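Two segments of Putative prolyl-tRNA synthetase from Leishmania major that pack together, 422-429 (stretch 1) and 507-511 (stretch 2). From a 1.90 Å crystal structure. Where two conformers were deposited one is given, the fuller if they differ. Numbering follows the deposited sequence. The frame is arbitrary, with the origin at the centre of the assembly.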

# COMPACT_ATOMS: atom_id res chain seq x y z
N GLU A 422 1.38 -4.71 -48.52
CA GLU A 422 0.91 -3.57 -47.75
C GLU A 422 1.35 -3.57 -46.29
O GLU A 422 1.06 -2.60 -45.56
CB GLU A 422 -0.63 -3.43 -47.90
CG GLU A 422 -1.48 -4.55 -47.35
CD GLU A 422 -2.98 -4.40 -47.62
OE1 GLU A 422 -3.40 -3.29 -48.11
OE2 GLU A 422 -3.76 -5.33 -47.33
N PHE A 423 2.03 -4.63 -45.87
CA PHE A 423 2.42 -4.85 -44.45
C PHE A 423 3.44 -3.84 -43.99
O PHE A 423 3.16 -3.04 -43.09
CB PHE A 423 2.99 -6.26 -44.29
CG PHE A 423 3.14 -6.73 -42.84
CD1 PHE A 423 4.25 -6.40 -42.11
CD2 PHE A 423 2.13 -7.50 -42.26
CE1 PHE A 423 4.38 -6.82 -40.78
CE2 PHE A 423 2.21 -7.93 -40.95
CZ PHE A 423 3.36 -7.61 -40.21
N VAL A 424 4.61 -3.79 -44.60
CA VAL A 424 5.60 -2.80 -44.16
C VAL A 424 5.22 -1.33 -44.39
O VAL A 424 5.52 -0.47 -43.57
CB VAL A 424 7.01 -3.07 -44.72
CG1 VAL A 424 7.98 -1.96 -44.35
CG2 VAL A 424 7.53 -4.38 -44.11
N PRO A 425 4.57 -1.03 -45.48
CA PRO A 425 4.03 0.36 -45.60
C PRO A 425 3.03 0.78 -44.51
O PRO A 425 3.09 1.92 -44.07
CB PRO A 425 3.35 0.34 -46.93
CG PRO A 425 4.19 -0.65 -47.70
CD PRO A 425 4.49 -1.75 -46.76
N THR A 426 2.23 -0.16 -44.06
CA THR A 426 1.38 0.03 -42.90
C THR A 426 2.15 0.29 -41.64
O THR A 426 1.85 1.24 -40.89
CB THR A 426 0.37 -1.10 -42.79
OG1 THR A 426 -0.35 -1.17 -44.01
CG2 THR A 426 -0.62 -0.85 -41.65
N LEU A 427 3.16 -0.53 -41.36
CA LEU A 427 4.02 -0.23 -40.28
C LEU A 427 4.58 1.19 -40.40
O LEU A 427 4.63 1.90 -39.40
CB LEU A 427 5.22 -1.19 -40.21
CG LEU A 427 4.85 -2.64 -40.01
CD1 LEU A 427 6.22 -3.34 -40.06
CD2 LEU A 427 4.10 -2.89 -38.69
N ASN A 428 5.04 1.56 -41.59
CA ASN A 428 5.62 2.83 -41.78
C ASN A 428 4.65 3.98 -41.65
O ASN A 428 5.08 5.11 -41.48
CB ASN A 428 6.34 2.92 -43.10
CG ASN A 428 7.61 2.10 -43.12
OD1 ASN A 428 8.20 1.82 -42.09
ND2 ASN A 428 8.07 1.78 -44.32
N ARG A 429 3.37 3.66 -41.54
CA ARG A 429 2.34 4.67 -41.31
C ARG A 429 2.08 4.76 -39.80
O ARG A 429 1.10 5.38 -39.38
CB ARG A 429 1.06 4.31 -42.06
CG ARG A 429 0.95 4.92 -43.45
CD ARG A 429 -0.46 4.81 -44.00
NE ARG A 429 -0.76 3.46 -44.46
CZ ARG A 429 -0.28 2.93 -45.59
NH1 ARG A 429 0.52 3.64 -46.37
NH2 ARG A 429 -0.61 1.69 -45.93
N LEU A 507 -2.55 -9.74 -34.01
CA LEU A 507 -2.06 -8.39 -33.99
C LEU A 507 -0.56 -8.36 -34.00
O LEU A 507 0.08 -8.94 -33.09
CB LEU A 507 -2.64 -7.72 -32.74
CG LEU A 507 -2.30 -6.28 -32.50
CD1 LEU A 507 -3.00 -5.42 -33.53
CD2 LEU A 507 -2.76 -5.93 -31.07
N PHE A 508 -0.01 -7.68 -35.04
CA PHE A 508 1.42 -7.49 -35.25
C PHE A 508 1.76 -6.01 -35.10
O PHE A 508 0.90 -5.14 -35.30
CB PHE A 508 1.82 -7.79 -36.64
CG PHE A 508 1.79 -9.25 -37.03
CD1 PHE A 508 2.92 -10.02 -36.87
CD2 PHE A 508 0.74 -9.75 -37.68
CE1 PHE A 508 2.93 -11.36 -37.33
CE2 PHE A 508 0.74 -11.08 -38.14
CZ PHE A 508 1.81 -11.86 -37.96
N GLY A 509 2.99 -5.76 -34.70
CA GLY A 509 3.55 -4.42 -34.72
C GLY A 509 4.98 -4.33 -34.40
O GLY A 509 5.57 -5.23 -33.78
N ARG A 510 5.57 -3.20 -34.74
CA ARG A 510 6.79 -2.79 -34.07
C ARG A 510 6.47 -2.53 -32.59
O ARG A 510 5.38 -2.06 -32.28
CB ARG A 510 7.35 -1.55 -34.77
CG ARG A 510 7.76 -1.81 -36.21
CD ARG A 510 8.24 -0.55 -36.90
NE ARG A 510 8.66 -0.85 -38.27
CZ ARG A 510 8.62 0.01 -39.29
NH1 ARG A 510 8.16 1.25 -39.10
NH2 ARG A 510 8.97 -0.40 -40.50
N SER A 511 7.39 -2.81 -31.69
CA SER A 511 7.08 -2.82 -30.26
C SER A 511 8.12 -2.07 -29.45
O SER A 511 9.22 -1.91 -29.92
CB SER A 511 6.97 -4.26 -29.76
OG SER A 511 6.20 -4.40 -28.56

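The contact sets one flank of a short helix that begins at Phe-423 against a strand segment and the residues that follow it, 507-511, and it buries 281 Å² summed over both sides. Arg-510 contributes most, with 91 Å² covered. Its CA-to-CB bond points sideways to the helix, so the approach depends on the chain beyond CB: chi1 is m (-64°), while chi2 and chi3 are both t (177° and 178°). This extended conformation carries the guanidinium across to the helix, where it meets Asn-428.

There, NH2 of Arg-510 donates to OD1 of Asn-428 at 2.8 Å, with an N-H...O angle of 149°, and NH1 of Arg-510 donates to OD1 of Asn-428 at 3.0 Å and 138°. One oxygen thus accepts from both terminal nitrogens, and it lies at the guanidinium edge, near its plane, where the N-H groups point. The CA-to-CB bond of Asn-428 points away from stretch 2; chi1 of -71° (m) and chi2 of -24° nevertheless bring OD1 within reach. NE and NH2 of Arg-510 also hydrogen-bond elsewhere in the structure.

Leu-427 uses a different surface of the same group. Its CA-to-CB bond points toward stretch 2, and CB of Leu-427 lies over one guanidinium face, 3.7 Å from CZ of Arg-510, a packing contact over the face, while the edge is engaged by Asn-428. With chi1 m and chi2 t, Leu-427 also places its CD2 4.3 Å from CA of Gly-509.

The aromatic pair is packed edge to face. The CA-to-CB bond of Phe-423 points sideways, but chi1 t (-167°) brings the end of its ring nearer stretch 2, whereas that of Phe-508 points toward stretch 1, with chi1 m (-71°). The edge of Phe-423 meets one face of Phe-508: the ring centroids are 5.5 Å apart and the planes inclined at 80°. CZ of Phe-423 also approaches CB of Phe-508 to 3.9 Å.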